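Local coordinates for LRA-12 (Uncultured bacterium, PDB 5AEB), which is a class B3 di-zinc metallo-beta-lactamase that probably opens the ring of beta-lactam antibiotics, carbapenems among them, at residues V113-G118 against S129-I134; D121-G125 against I189-K193; T151-L156 against S167-D171; N185-I189 against S257-L261; F231-K236 against S247-R251. One frame throughout, in Å; residues are numbered along the deposited sequence.

Contacts 1 and 2 lie side by side, their centres about 16 Å apart, and touch where Met130 meets Phe124. Contact 2 shares Ile189 with contact 4, so one loop after strand 178-184 runs from the terminal helix 251-267 past the zinc ligand His161 to the loop 121-125. Contact 3, in the beta hairpin, is tied to contact 4 by a probable hydrogen bond from Asn185 N to Ser167 OG. Contact 5 stands about 32 Å, centre to centre, from contact 1, across the chain's centre. Contacts 2 and 4 come closest to the metal site: a bound zinc ion lies about 5 Å from the Val190 side chain, and one about 6 Å from that of Thr188.

Contact 1: V113-G118 against S129-I134; sequences VMADGG and SMFEPI
A Schellman motif ends helix 111-115, and its C-prime residue, Gly117, is the one on which the loop 129-134 closes. Gly118 N bonds back to Val113 O and Gly117 N to Met114 O. The positive phi of the turn favours glycine, and Phe131 O and Ser129 OG stand close to the side of Gly117 where a side chain would project. With no side chain in the way, Gly117 CA sits over the face of the Phe131 ring, 3.8 Å from its centroid and 17° off the normal, in a CH-pi contact. Phe131 CG lies between its own backbone N and carbonyl carbon (chi1 56°), which folds the ring back under the turn.

Carbonyls of the helix end and the turn also accept from the second segment. Gly117 O accepts from Met130 N at 2.7 Å and from Phe131 N at 3.1 Å, the two donors arriving from opposite faces of its plane. Met114 O is shared in the same manner: Ile134 N reaches it at 3.0 Å from above one face, Gly117 N from the other. Ser129, whose small hydroxyl fits close to the backbone, donates OG to Asp116 O at 2.7 Å. Pro133, a compact apolar ring, sets CB 3.3 Å from Ala115 O.

Asp116 OD2 turns elsewhere, to the hydroxyl of Ser120. Phe131 also packs on Tyr87 and Leu90, and its side chain is about 6 Å from that of the zinc ligand His86. This is a glycine-terminated helix C-cap whose turn carbonyls are taken up by a returning loop beside the zinc site.

Contact 2: D121-G125 against I189-K193; sequences DYAFG and IVIEK
Tyr122 OH is held between two polar partners: a water that donates to it at 2.7 Å and the backbone carbonyl of the zinc ligand His161. The same water accepts from Val190 N at 2.6 Å, so it carries the link across to segment 189-193, where no direct hydrogen bond spans the gap. It lies in the plane of the tyrosine ring, at the edge. A tyrosine suits the place because its rigid ring delivers a hydroxyl across the gap while its carbons remain available for packing: CE2 comes 4.3 Å from Ile191 CG2.

Ala123 fills the centre. Its CB meets Val190 CG1 at 3.8 Å and Ile191 CG2 at 4.1 Å, and also lies over one face of the Tyr122 ring and over the centre of the Phe124 ring. The small methyl packs among these neighbours.

The loop 121-125 is shaped by an Asx turn within a wider Asx motif. For the turn, Asp121 OD1 accepts from Ala123 N at 2.6 Å, nearly in line with its C-O bond; for the motif, it accepts from Phe124 N at 2.9 Å, from above the carboxylate plane. These bonds help set the course of the backbone from which the three side chains leave.

Val190 turns CG1 anti to its backbone N (chi1 154°), which brings that methyl obliquely onto Phe124 near CZ and CE2; the modelled approach there is improbably short, and its exact value is doubtful. Beyond the contact, Tyr122 makes an edge-to-face pair with Tyr201. The Val190 side chain packs on His161 and lies about 5 Å from a bound zinc ion.

Contact 3: T151-L156 against S167-D171; sequences TKLVML and SFLFD
Backbone hydrogen bonds pair Val154 with Leu169 and Leu156 with Ser167, two antiparallel hydrogen-bonded pairs of the hairpin formed by strands 151-157 and 166-173. Val154 N meets Leu169 O at 2.8 Å and Leu169 N returns to Val154 O at 2.9 Å; Leu156 N to Ser167 O is shorter, 2.7 Å, and almost straight at 178°. Between them Met155 and Phe168 form a non-hydrogen-bonded pair, where Phe168 CA makes a CA-H...O contact with Val154 O.

Water takes over where the strands part. At Lys152 and Asp171, one water accepts from Lys152 N and donates to Asp171 O, while a second donates to Lys152 O and accepts from Asp171 N at 2.6 Å, so the hydrogen-bonding pattern continues with solvent inserted.

The apolar contacts fall on two faces. On that of Leu153, Met155, Phe168 and Phe170, Leu153 lies alongside Phe170, CD1 to CB 3.6 Å, and sends its other branch, CD2, obliquely to Phe168 CB. Met155 CG, anti to its backbone N (chi1 -160°), reaches Phe168 CE1 at 3.6 Å. Large apolar residues suit this face, where Leu153 and Phe170 also pack on Ile43 of the other sheet. On the second face Leu156 CD1 crosses to Leu169 CB at 4.1 Å.

Charged and hydroxyl groups find partners beyond the hairpin: Asp171 OD1 in a salt bridge with Arg180 NE, Ser167 OG with Asn185 N. The chemistry implies a hairpin stitched firmly by direct bonds at the Leu156 end and joined through water at the Asp171 end, with one face committed to the core between the sheets.

Contact 4: N185-I189 against S257-L261; sequences NMPTI and SLDKL
Leu261 is the residue round which Met186, Pro187 and Thr188 gather. Its CD1 presses on Pro187 CD at 3.5 Å, tighter than usual for two carbons, and lies 3.8 Å from Met186 CB; the other branch, CD2, runs alongside Thr188 and meets CG2 at 3.5 Å. The forked leucine thus meets Met186 and Pro187 with one branch and Thr188 with the other. Met186, flexible enough to bend at chi2 and chi3 (-48° and -79°), curls its methyl onto the helix, where CE touches Leu258 CD2 at 3.8 Å and approaches Ser257 OG at 3.3 Å.

One water joins the backbones, donating to Pro187 O at 2.8 Å and to Leu261 O at 2.7 Å.

Pro187 is the centre of an inverse gamma turn closed by Thr188 N to Met186 O, and its fixed ring fits that tight bend. Further out, Leu212 and Met215 of helix 204-216 back the proline, Trp223 and Ala225 of strand 222-225 flank Met186, and Tyr208 OH bonds to Thr188 O. The Thr188 side chain comes about 3 Å from that of the zinc ligand His161: an inverse gamma turn packed on the terminal helix 251-267, beside the metal site.

Contact 5: F231-K236 against S247-R251; sequences FSMHSK and SFMDR
Lys236 passes Phe248 with its chain extended beyond CG, and the two side chains cross at a slant. Lys236 CB lies over one face of the ring, 4.0 Å from CE1, while its CG passes Ser247 O at 3.3 Å. The long aliphatic stem is thus useful in itself, as it carries the charge past an aromatic neighbour to a set of oxygens. There NZ donates to Asp250 OD2, to Phe231 O and to a water, each at 2.8 Å; the water in turn donates to Phe248 O at 2.7 Å.

Lys236 and Asp250 meet at about a right angle in a salt bridge. The ammonium approaches OD2 on its anti side, 17° out of the carboxylate plane. With CG anti to its backbone N (chi1 -178°), Asp250 offers this oxygen to the lysine and its partner OD1 to Gly253 N, the N-cap bond that starts helix 251-267. Lysine and helix N-terminus would probably both favour the negative charge.

The two phenylalanines also cross obliquely. Phe248 CE1 comes to the edge of the Phe231 ring, in its plane, 4.0 Å from CE2. Met233 fits the angle between them: its CG is near the edge of Phe248, 4.1 Å from CE1, and its CB lies above one face of Phe231. The unbranched CB and CG of methionine suit that position.

Beyond the pair, Phe231 packs on Trp223, Val224 and Ala225, and Phe248 on Ile222 and on Ile26. Met233 also packs on Phe24 of strand 24-27. Short helix 233-236 and the start of helix 251-267 are therefore joined against strands 222-225 and 24-27.

Contact 1: V113-G118 against S129-I134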
# COMPACT_ATOMS: atom_id res chain seq x y z
N VAL A 113 -6.32 -8.09 12.53
CA VAL A 113 -5.21 -7.25 12.95
C VAL A 113 -5.64 -5.78 12.91
O VAL A 113 -5.31 -5.02 13.81
CB VAL A 113 -3.96 -7.48 12.08
CG1 VAL A 113 -2.90 -6.43 12.35
CG2 VAL A 113 -3.38 -8.87 12.35
N MET A 114 -6.42 -5.40 11.90
CA MET A 114 -6.84 -4.00 11.75
C MET A 114 -7.78 -3.58 12.87
O MET A 114 -7.63 -2.50 13.43
CB MET A 114 -7.51 -3.76 10.40
CG MET A 114 -6.52 -3.56 9.28
SD MET A 114 -7.27 -3.56 7.64
CE MET A 114 -8.17 -2.00 7.62
N ALA A 115 -8.73 -4.45 13.18
CA ALA A 115 -9.70 -4.23 14.25
C ALA A 115 -9.03 -4.15 15.63
O ALA A 115 -9.57 -3.49 16.54
CB ALA A 115 -10.78 -5.32 14.20
N ASP A 116 -7.87 -4.79 15.82
CA ASP A 116 -7.16 -4.64 17.12
C ASP A 116 -5.91 -3.77 17.09
O ASP A 116 -5.13 -3.78 18.04
CB ASP A 116 -6.84 -6.00 17.79
CG ASP A 116 -5.89 -6.85 16.96
OD1 ASP A 116 -4.89 -6.32 16.37
OD2 ASP A 116 -6.13 -8.08 16.90
N GLY A 117 -5.73 -3.01 16.02
CA GLY A 117 -4.59 -2.11 15.94
C GLY A 117 -3.21 -2.77 15.94
O GLY A 117 -2.21 -2.13 16.31
N GLY A 118 -3.14 -4.03 15.53
CA GLY A 118 -1.85 -4.72 15.36
C GLY A 118 -1.41 -5.55 16.56
O GLY A 118 -0.34 -6.16 16.54
N SER A 129 -1.79 -2.42 21.05
CA SER A 129 -2.03 -1.76 19.75
C SER A 129 -0.88 -0.88 19.29
O SER A 129 -0.41 -0.04 20.04
CB SER A 129 -3.32 -0.94 19.77
OG SER A 129 -4.45 -1.78 19.67
N MET A 130 -0.46 -1.07 18.04
CA MET A 130 0.60 -0.24 17.43
C MET A 130 0.08 0.91 16.57
O MET A 130 0.81 1.84 16.25
CB MET A 130 1.57 -1.12 16.66
CG MET A 130 2.22 -2.19 17.52
SD MET A 130 2.69 -3.62 16.51
CE MET A 130 3.98 -2.84 15.55
N PHE A 131 -1.19 0.84 16.19
CA PHE A 131 -1.87 1.95 15.48
C PHE A 131 -3.34 1.94 15.91
O PHE A 131 -3.82 0.92 16.45
CB PHE A 131 -1.75 1.80 13.94
CG PHE A 131 -2.26 0.49 13.41
CD1 PHE A 131 -3.60 0.35 13.03
CD2 PHE A 131 -1.42 -0.61 13.29
CE1 PHE A 131 -4.08 -0.88 12.56
CE2 PHE A 131 -1.88 -1.82 12.80
CZ PHE A 131 -3.21 -1.97 12.43
N GLU A 132 -4.05 3.05 15.67
CA GLU A 132 -5.49 3.13 16.04
C GLU A 132 -6.30 2.08 15.27
O GLU A 132 -6.26 2.06 14.04
CB GLU A 132 -6.06 4.54 15.81
CG GLU A 132 -7.52 4.75 16.27
CD GLU A 132 -7.70 4.68 17.79
OE1 GLU A 132 -6.79 5.08 18.54
OE2 GLU A 132 -8.77 4.19 18.23
N PRO A 133 -6.99 1.18 16.00
CA PRO A 133 -7.86 0.19 15.35
C PRO A 133 -8.81 0.82 14.32
O PRO A 133 -9.28 1.92 14.50
CB PRO A 133 -8.69 -0.36 16.51
CG PRO A 133 -7.77 -0.24 17.68
CD PRO A 133 -6.97 1.02 17.46
N ILE A 134 -9.06 0.10 13.24
CA ILE A 134 -10.08 0.48 12.27
C ILE A 134 -10.89 -0.77 11.92
O ILE A 134 -10.34 -1.88 11.83
CB ILE A 134 -9.54 1.06 10.93
CG1 ILE A 134 -8.17 1.72 11.05
CG2 ILE A 134 -10.53 2.11 10.45
CD1 ILE A 134 -7.04 0.74 10.83

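Contact 2: D121-G125 against I189-K193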
# COMPACT_ATOMS: atom_id res chain seq x y z
N ASP A 121 -0.88 -8.96 15.65
CA ASP A 121 0.10 -9.11 14.56
C ASP A 121 1.01 -10.33 14.79
O ASP A 121 1.62 -10.44 15.85
CB ASP A 121 0.93 -7.82 14.40
CG ASP A 121 1.90 -7.88 13.22
OD1 ASP A 121 2.73 -8.80 13.16
OD2 ASP A 121 1.86 -6.98 12.34
N TYR A 122 1.12 -11.22 13.81
CA TYR A 122 1.96 -12.43 13.98
C TYR A 122 3.42 -12.11 14.38
O TYR A 122 4.05 -12.89 15.07
CB TYR A 122 1.93 -13.37 12.75
CG TYR A 122 2.77 -12.90 11.56
CD1 TYR A 122 2.22 -12.04 10.58
CD2 TYR A 122 4.10 -13.31 11.40
CE1 TYR A 122 2.98 -11.61 9.50
CE2 TYR A 122 4.86 -12.89 10.32
CZ TYR A 122 4.29 -12.03 9.36
OH TYR A 122 5.05 -11.59 8.27
N ALA A 123 3.92 -10.96 13.95
CA ALA A 123 5.33 -10.61 14.13
C ALA A 123 5.55 -9.61 15.25
O ALA A 123 6.56 -9.67 15.96
CB ALA A 123 5.94 -10.10 12.83
N PHE A 124 4.59 -8.71 15.43
CA PHE A 124 4.76 -7.65 16.42
C PHE A 124 3.63 -7.58 17.41
O PHE A 124 3.50 -6.59 18.12
CB PHE A 124 4.91 -6.30 15.71
CG PHE A 124 6.02 -6.27 14.71
CD1 PHE A 124 7.34 -6.46 15.12
CD2 PHE A 124 5.75 -6.08 13.36
CE1 PHE A 124 8.37 -6.45 14.21
CE2 PHE A 124 6.78 -6.06 12.44
CZ PHE A 124 8.10 -6.24 12.87
N GLY A 125 2.81 -8.62 17.46
CA GLY A 125 1.68 -8.66 18.36
C GLY A 125 2.10 -8.77 19.81
O GLY A 125 3.29 -8.62 20.16
N ILE A 189 10.18 -9.87 3.93
CA ILE A 189 10.05 -10.67 5.14
C ILE A 189 10.41 -9.82 6.35
O ILE A 189 11.46 -9.15 6.40
CB ILE A 189 10.94 -11.93 5.08
CG1 ILE A 189 10.49 -12.82 3.91
CG2 ILE A 189 10.95 -12.67 6.43
CD1 ILE A 189 11.48 -13.91 3.59
N VAL A 190 9.53 -9.89 7.33
CA VAL A 190 9.57 -9.00 8.46
C VAL A 190 10.26 -9.68 9.65
O VAL A 190 10.83 -9.02 10.51
CB VAL A 190 8.13 -8.52 8.79
CG1 VAL A 190 7.95 -8.12 10.24
CG2 VAL A 190 7.73 -7.38 7.87
N ILE A 191 10.20 -11.01 9.70
CA ILE A 191 10.74 -11.78 10.81
C ILE A 191 12.24 -12.03 10.68
O ILE A 191 12.80 -12.07 9.58
CB ILE A 191 10.01 -13.14 11.01
CG1 ILE A 191 9.54 -13.70 9.66
CG2 ILE A 191 8.82 -12.93 11.92
CD1 ILE A 191 9.97 -15.12 9.34
N GLU A 192 12.91 -12.22 11.81
CA GLU A 192 14.33 -12.54 11.79
C GLU A 192 14.60 -14.04 11.83
O GLU A 192 15.69 -14.48 11.53
CB GLU A 192 15.07 -11.79 12.91
CG GLU A 192 15.08 -10.29 12.67
CD GLU A 192 15.20 -9.47 13.94
OE1 GLU A 192 14.40 -9.68 14.89
OE2 GLU A 192 16.10 -8.60 14.00
N LYS A 193 13.58 -14.83 12.19
CA LYS A 193 13.73 -16.28 12.32
C LYS A 193 13.24 -17.06 11.10
O LYS A 193 12.74 -16.47 10.13
CB LYS A 193 13.05 -16.77 13.62
CG LYS A 193 11.54 -16.53 13.72
CD LYS A 193 10.99 -16.97 15.07
CE LYS A 193 11.12 -15.88 16.12
NZ LYS A 193 11.17 -16.41 17.51
O HOH W 1 7.61 -11.68 7.29

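Contact 3: T151-L156 against S167-D171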
# COMPACT_ATOMS: atom_id res chain seq x y z
N THR A 151 -13.56 4.00 -12.74
CA THR A 151 -12.37 3.28 -12.30
C THR A 151 -12.80 1.95 -11.67
O THR A 151 -13.80 1.88 -10.95
CB THR A 151 -11.54 4.17 -11.33
OG1 THR A 151 -11.11 5.34 -12.04
CG2 THR A 151 -10.31 3.45 -10.77
N LYS A 152 -12.06 0.89 -11.99
CA LYS A 152 -12.27 -0.42 -11.41
C LYS A 152 -10.92 -0.97 -10.94
O LYS A 152 -10.00 -1.12 -11.74
CB LYS A 152 -12.88 -1.33 -12.46
CG LYS A 152 -13.28 -2.72 -12.00
CD LYS A 152 -14.12 -3.37 -13.09
CE LYS A 152 -14.66 -4.73 -12.66
NZ LYS A 152 -15.73 -5.23 -13.58
N LEU A 153 -10.79 -1.23 -9.63
CA LEU A 153 -9.60 -1.87 -9.06
C LEU A 153 -9.83 -3.36 -8.84
O LEU A 153 -10.92 -3.77 -8.44
CB LEU A 153 -9.22 -1.22 -7.74
CG LEU A 153 -8.28 -0.00 -7.84
CD1 LEU A 153 -8.90 1.11 -8.65
CD2 LEU A 153 -7.94 0.52 -6.46
N VAL A 154 -8.83 -4.16 -9.14
CA VAL A 154 -8.85 -5.54 -8.78
C VAL A 154 -7.87 -5.73 -7.60
O VAL A 154 -6.66 -5.45 -7.72
CB VAL A 154 -8.41 -6.45 -9.95
CG1 VAL A 154 -8.45 -7.92 -9.50
CG2 VAL A 154 -9.34 -6.29 -11.14
N MET A 155 -8.41 -6.20 -6.47
CA MET A 155 -7.54 -6.60 -5.35
C MET A 155 -6.89 -7.95 -5.57
O MET A 155 -7.57 -8.90 -5.88
CB MET A 155 -8.28 -6.64 -4.03
CG MET A 155 -7.31 -6.56 -2.86
SD MET A 155 -7.92 -7.41 -1.42
CE MET A 155 -7.76 -9.12 -1.98
N LEU A 156 -5.57 -8.02 -5.43
CA LEU A 156 -4.85 -9.31 -5.50
C LEU A 156 -4.34 -9.71 -4.13
O LEU A 156 -3.56 -8.99 -3.52
CB LEU A 156 -3.68 -9.20 -6.48
CG LEU A 156 -4.11 -8.76 -7.87
CD1 LEU A 156 -2.90 -8.36 -8.71
CD2 LEU A 156 -5.00 -9.77 -8.59
N SER A 167 -2.21 -6.37 -3.35
CA SER A 167 -1.88 -5.38 -4.35
C SER A 167 -3.20 -5.01 -5.07
O SER A 167 -4.20 -5.73 -4.94
CB SER A 167 -0.88 -6.00 -5.33
OG SER A 167 0.35 -6.31 -4.67
N PHE A 168 -3.16 -3.92 -5.82
CA PHE A 168 -4.28 -3.48 -6.62
C PHE A 168 -3.82 -3.27 -8.05
O PHE A 168 -2.80 -2.64 -8.32
CB PHE A 168 -4.94 -2.20 -6.08
CG PHE A 168 -5.36 -2.31 -4.65
CD1 PHE A 168 -6.60 -2.84 -4.33
CD2 PHE A 168 -4.50 -1.94 -3.63
CE1 PHE A 168 -6.99 -2.98 -2.99
CE2 PHE A 168 -4.87 -2.06 -2.31
CZ PHE A 168 -6.11 -2.60 -1.99
N LEU A 169 -4.58 -3.84 -8.96
CA LEU A 169 -4.36 -3.76 -10.39
C LEU A 169 -5.55 -3.00 -11.00
O LEU A 169 -6.73 -3.36 -10.76
CB LEU A 169 -4.30 -5.18 -10.94
CG LEU A 169 -3.96 -5.48 -12.40
CD1 LEU A 169 -2.52 -5.05 -12.66
CD2 LEU A 169 -4.14 -7.01 -12.58
N PHE A 170 -5.24 -1.94 -11.75
CA PHE A 170 -6.28 -1.12 -12.40
C PHE A 170 -5.74 -0.34 -13.59
O PHE A 170 -4.55 -0.00 -13.64
CB PHE A 170 -6.96 -0.14 -11.42
CG PHE A 170 -6.09 1.00 -11.01
CD1 PHE A 170 -5.04 0.81 -10.08
CD2 PHE A 170 -6.29 2.28 -11.54
CE1 PHE A 170 -4.21 1.86 -9.71
CE2 PHE A 170 -5.48 3.34 -11.15
CZ PHE A 170 -4.43 3.14 -10.25
N ASP A 171 -6.65 -0.05 -14.52
CA ASP A 171 -6.38 0.82 -15.65
C ASP A 171 -6.75 2.28 -15.38
O ASP A 171 -7.79 2.55 -14.80
CB ASP A 171 -7.16 0.32 -16.87
CG ASP A 171 -6.65 -1.01 -17.35
OD1 ASP A 171 -5.43 -1.23 -17.27
OD2 ASP A 171 -7.45 -1.84 -17.82
O HOH W 2 -10.14 1.44 -14.21
O HOH W 3 -9.05 -1.13 -14.60

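Contact 4: N185-I189 against S257-L261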
# COMPACT_ATOMS: atom_id res chain seq x y z
N ASN A 185 2.18 -4.69 -3.19
CA ASN A 185 2.82 -4.88 -1.92
C ASN A 185 3.96 -5.90 -2.07
O ASN A 185 3.70 -7.09 -2.20
CB ASN A 185 1.86 -5.29 -0.83
CG ASN A 185 2.46 -5.07 0.53
OD1 ASN A 185 2.97 -6.01 1.16
ND2 ASN A 185 2.54 -3.79 0.93
N MET A 186 5.20 -5.44 -2.05
CA MET A 186 6.37 -6.34 -2.26
C MET A 186 6.46 -7.36 -1.09
O MET A 186 6.29 -6.98 0.07
CB MET A 186 7.68 -5.55 -2.41
CG MET A 186 7.62 -4.46 -3.50
SD MET A 186 6.94 -5.09 -5.05
CE MET A 186 8.35 -5.95 -5.73
N PRO A 187 6.72 -8.65 -1.39
CA PRO A 187 6.77 -9.69 -0.35
C PRO A 187 8.09 -9.67 0.43
O PRO A 187 8.88 -10.59 0.32
CB PRO A 187 6.62 -10.99 -1.14
CG PRO A 187 7.25 -10.65 -2.46
CD PRO A 187 6.89 -9.23 -2.74
N THR A 188 8.31 -8.62 1.18
CA THR A 188 9.46 -8.56 2.03
C THR A 188 9.13 -9.40 3.27
O THR A 188 7.96 -9.63 3.58
CB THR A 188 9.77 -7.10 2.39
OG1 THR A 188 8.63 -6.50 3.03
CG2 THR A 188 10.14 -6.28 1.10
N ILE A 189 10.18 -9.87 3.93
CA ILE A 189 10.05 -10.67 5.14
C ILE A 189 10.41 -9.82 6.35
O ILE A 189 11.46 -9.15 6.40
CB ILE A 189 10.94 -11.93 5.08
CG1 ILE A 189 10.49 -12.82 3.91
CG2 ILE A 189 10.95 -12.67 6.43
CD1 ILE A 189 11.48 -13.91 3.59
N SER A 257 13.69 -6.84 -8.07
CA SER A 257 13.20 -6.79 -6.72
C SER A 257 12.61 -8.16 -6.30
O SER A 257 12.88 -8.64 -5.19
CB SER A 257 12.19 -5.65 -6.60
OG SER A 257 11.61 -5.65 -5.34
N LEU A 258 11.84 -8.80 -7.18
CA LEU A 258 11.26 -10.08 -6.81
C LEU A 258 12.32 -11.21 -6.71
O LEU A 258 12.17 -12.14 -5.91
CB LEU A 258 10.13 -10.49 -7.76
CG LEU A 258 8.82 -9.69 -7.69
CD1 LEU A 258 7.88 -10.20 -8.76
CD2 LEU A 258 8.16 -9.73 -6.31
N ASP A 259 13.35 -11.12 -7.56
CA ASP A 259 14.50 -12.01 -7.49
C ASP A 259 15.12 -11.95 -6.10
O ASP A 259 15.23 -12.97 -5.43
CB ASP A 259 15.53 -11.57 -8.54
CG ASP A 259 16.45 -12.68 -8.95
OD1 ASP A 259 16.39 -13.79 -8.38
OD2 ASP A 259 17.25 -12.44 -9.88
N LYS A 260 15.49 -10.74 -5.66
CA LYS A 260 16.02 -10.49 -4.32
C LYS A 260 15.09 -11.02 -3.22
O LYS A 260 15.53 -11.69 -2.29
CB LYS A 260 16.25 -9.02 -4.11
CG LYS A 260 17.57 -8.55 -4.70
CD LYS A 260 17.49 -7.15 -5.29
CE LYS A 260 17.30 -6.07 -4.22
NZ LYS A 260 16.54 -4.88 -4.71
N LEU A 261 13.79 -10.78 -3.36
CA LEU A 261 12.87 -11.22 -2.35
C LEU A 261 12.70 -12.75 -2.37
O LEU A 261 12.44 -13.37 -1.34
CB LEU A 261 11.55 -10.47 -2.46
CG LEU A 261 11.60 -8.94 -2.32
CD1 LEU A 261 10.25 -8.39 -2.67
CD2 LEU A 261 12.04 -8.46 -0.93
O HOH W 4 11.32 -11.85 0.65

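Contact 5: F231-K236 against S247-R251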
# COMPACT_ATOMS: atom_id res chain seq x y z
N PHE A 231 10.31 0.91 -5.15
CA PHE A 231 10.32 1.10 -6.60
C PHE A 231 11.23 2.22 -7.06
O PHE A 231 11.03 2.75 -8.15
CB PHE A 231 8.91 1.28 -7.20
CG PHE A 231 8.13 2.48 -6.70
CD1 PHE A 231 7.66 2.54 -5.40
CD2 PHE A 231 7.78 3.50 -7.57
CE1 PHE A 231 6.88 3.62 -4.97
CE2 PHE A 231 7.03 4.59 -7.15
CZ PHE A 231 6.57 4.65 -5.85
N SER A 232 12.21 2.57 -6.24
CA SER A 232 13.17 3.65 -6.55
C SER A 232 12.47 4.93 -7.01
O SER A 232 12.87 5.52 -8.02
CB SER A 232 14.10 3.22 -7.68
OG SER A 232 14.93 2.17 -7.27
N MET A 233 11.42 5.35 -6.31
CA MET A 233 10.63 6.48 -6.80
C MET A 233 11.46 7.77 -7.01
O MET A 233 11.26 8.50 -7.97
CB MET A 233 9.44 6.76 -5.88
CG MET A 233 8.54 7.87 -6.41
SD MET A 233 7.35 8.28 -5.13
CE MET A 233 8.18 9.58 -4.24
N HIS A 234 12.41 8.00 -6.11
CA HIS A 234 13.25 9.17 -6.16
C HIS A 234 14.30 9.18 -7.24
O HIS A 234 14.87 10.23 -7.49
CB HIS A 234 13.84 9.44 -4.80
CG HIS A 234 12.79 9.63 -3.77
ND1 HIS A 234 11.95 10.68 -3.78
CD2 HIS A 234 12.40 8.83 -2.72
CE1 HIS A 234 11.11 10.59 -2.76
NE2 HIS A 234 11.38 9.45 -2.11
N SER A 235 14.53 8.04 -7.89
CA SER A 235 15.30 7.98 -9.15
C SER A 235 14.43 8.24 -10.37
O SER A 235 14.92 8.61 -11.41
CB SER A 235 15.94 6.60 -9.32
OG SER A 235 16.82 6.36 -8.24
N LYS A 236 13.14 8.02 -10.26
CA LYS A 236 12.27 8.10 -11.41
C LYS A 236 11.60 9.46 -11.50
O LYS A 236 11.15 9.87 -12.55
CB LYS A 236 11.23 6.98 -11.34
CG LYS A 236 11.86 5.60 -11.46
CD LYS A 236 10.92 4.49 -10.99
CE LYS A 236 11.49 3.11 -11.33
NZ LYS A 236 10.62 2.01 -10.78
N SER A 247 8.49 7.25 -16.94
CA SER A 247 9.57 7.04 -15.99
C SER A 247 9.25 5.98 -14.93
O SER A 247 10.14 5.49 -14.22
CB SER A 247 10.04 8.35 -15.36
OG SER A 247 8.96 9.19 -15.06
N PHE A 248 7.98 5.56 -14.90
CA PHE A 248 7.52 4.53 -13.98
C PHE A 248 7.35 3.16 -14.65
O PHE A 248 6.95 2.19 -14.00
CB PHE A 248 6.26 5.01 -13.24
CG PHE A 248 6.52 6.17 -12.32
CD1 PHE A 248 7.09 5.96 -11.07
CD2 PHE A 248 6.25 7.47 -12.73
CE1 PHE A 248 7.35 7.04 -10.24
CE2 PHE A 248 6.50 8.54 -11.90
CZ PHE A 248 7.07 8.33 -10.66
N MET A 249 7.66 3.09 -15.94
CA MET A 249 7.69 1.84 -16.66
C MET A 249 9.05 1.19 -16.38
O MET A 249 10.10 1.73 -16.76
CB MET A 249 7.43 2.06 -18.14
CG MET A 249 6.00 2.52 -18.48
SD MET A 249 5.78 2.74 -20.29
CE MET A 249 4.10 3.37 -20.26
N ASP A 250 9.05 0.05 -15.69
CA ASP A 250 10.30 -0.49 -15.12
C ASP A 250 10.13 -1.96 -14.77
O ASP A 250 10.23 -2.36 -13.61
CB ASP A 250 10.72 0.35 -13.88
CG ASP A 250 12.04 -0.11 -13.24
OD1 ASP A 250 12.91 -0.67 -13.95
OD2 ASP A 250 12.20 0.08 -12.01
N ARG A 251 9.87 -2.78 -15.78
CA ARG A 251 9.74 -4.18 -15.56
C ARG A 251 11.00 -4.80 -14.97
O ARG A 251 10.90 -5.62 -14.04
CB ARG A 251 9.28 -4.89 -16.84
CG ARG A 251 8.99 -6.37 -16.66
CD ARG A 251 7.86 -6.62 -15.69
NE ARG A 251 7.95 -8.00 -15.19
CZ ARG A 251 6.90 -8.77 -14.90
NH1 ARG A 251 5.65 -8.30 -15.03
NH2 ARG A 251 7.11 -10.00 -14.44
O HOH W 5 7.95 2.20 -11.44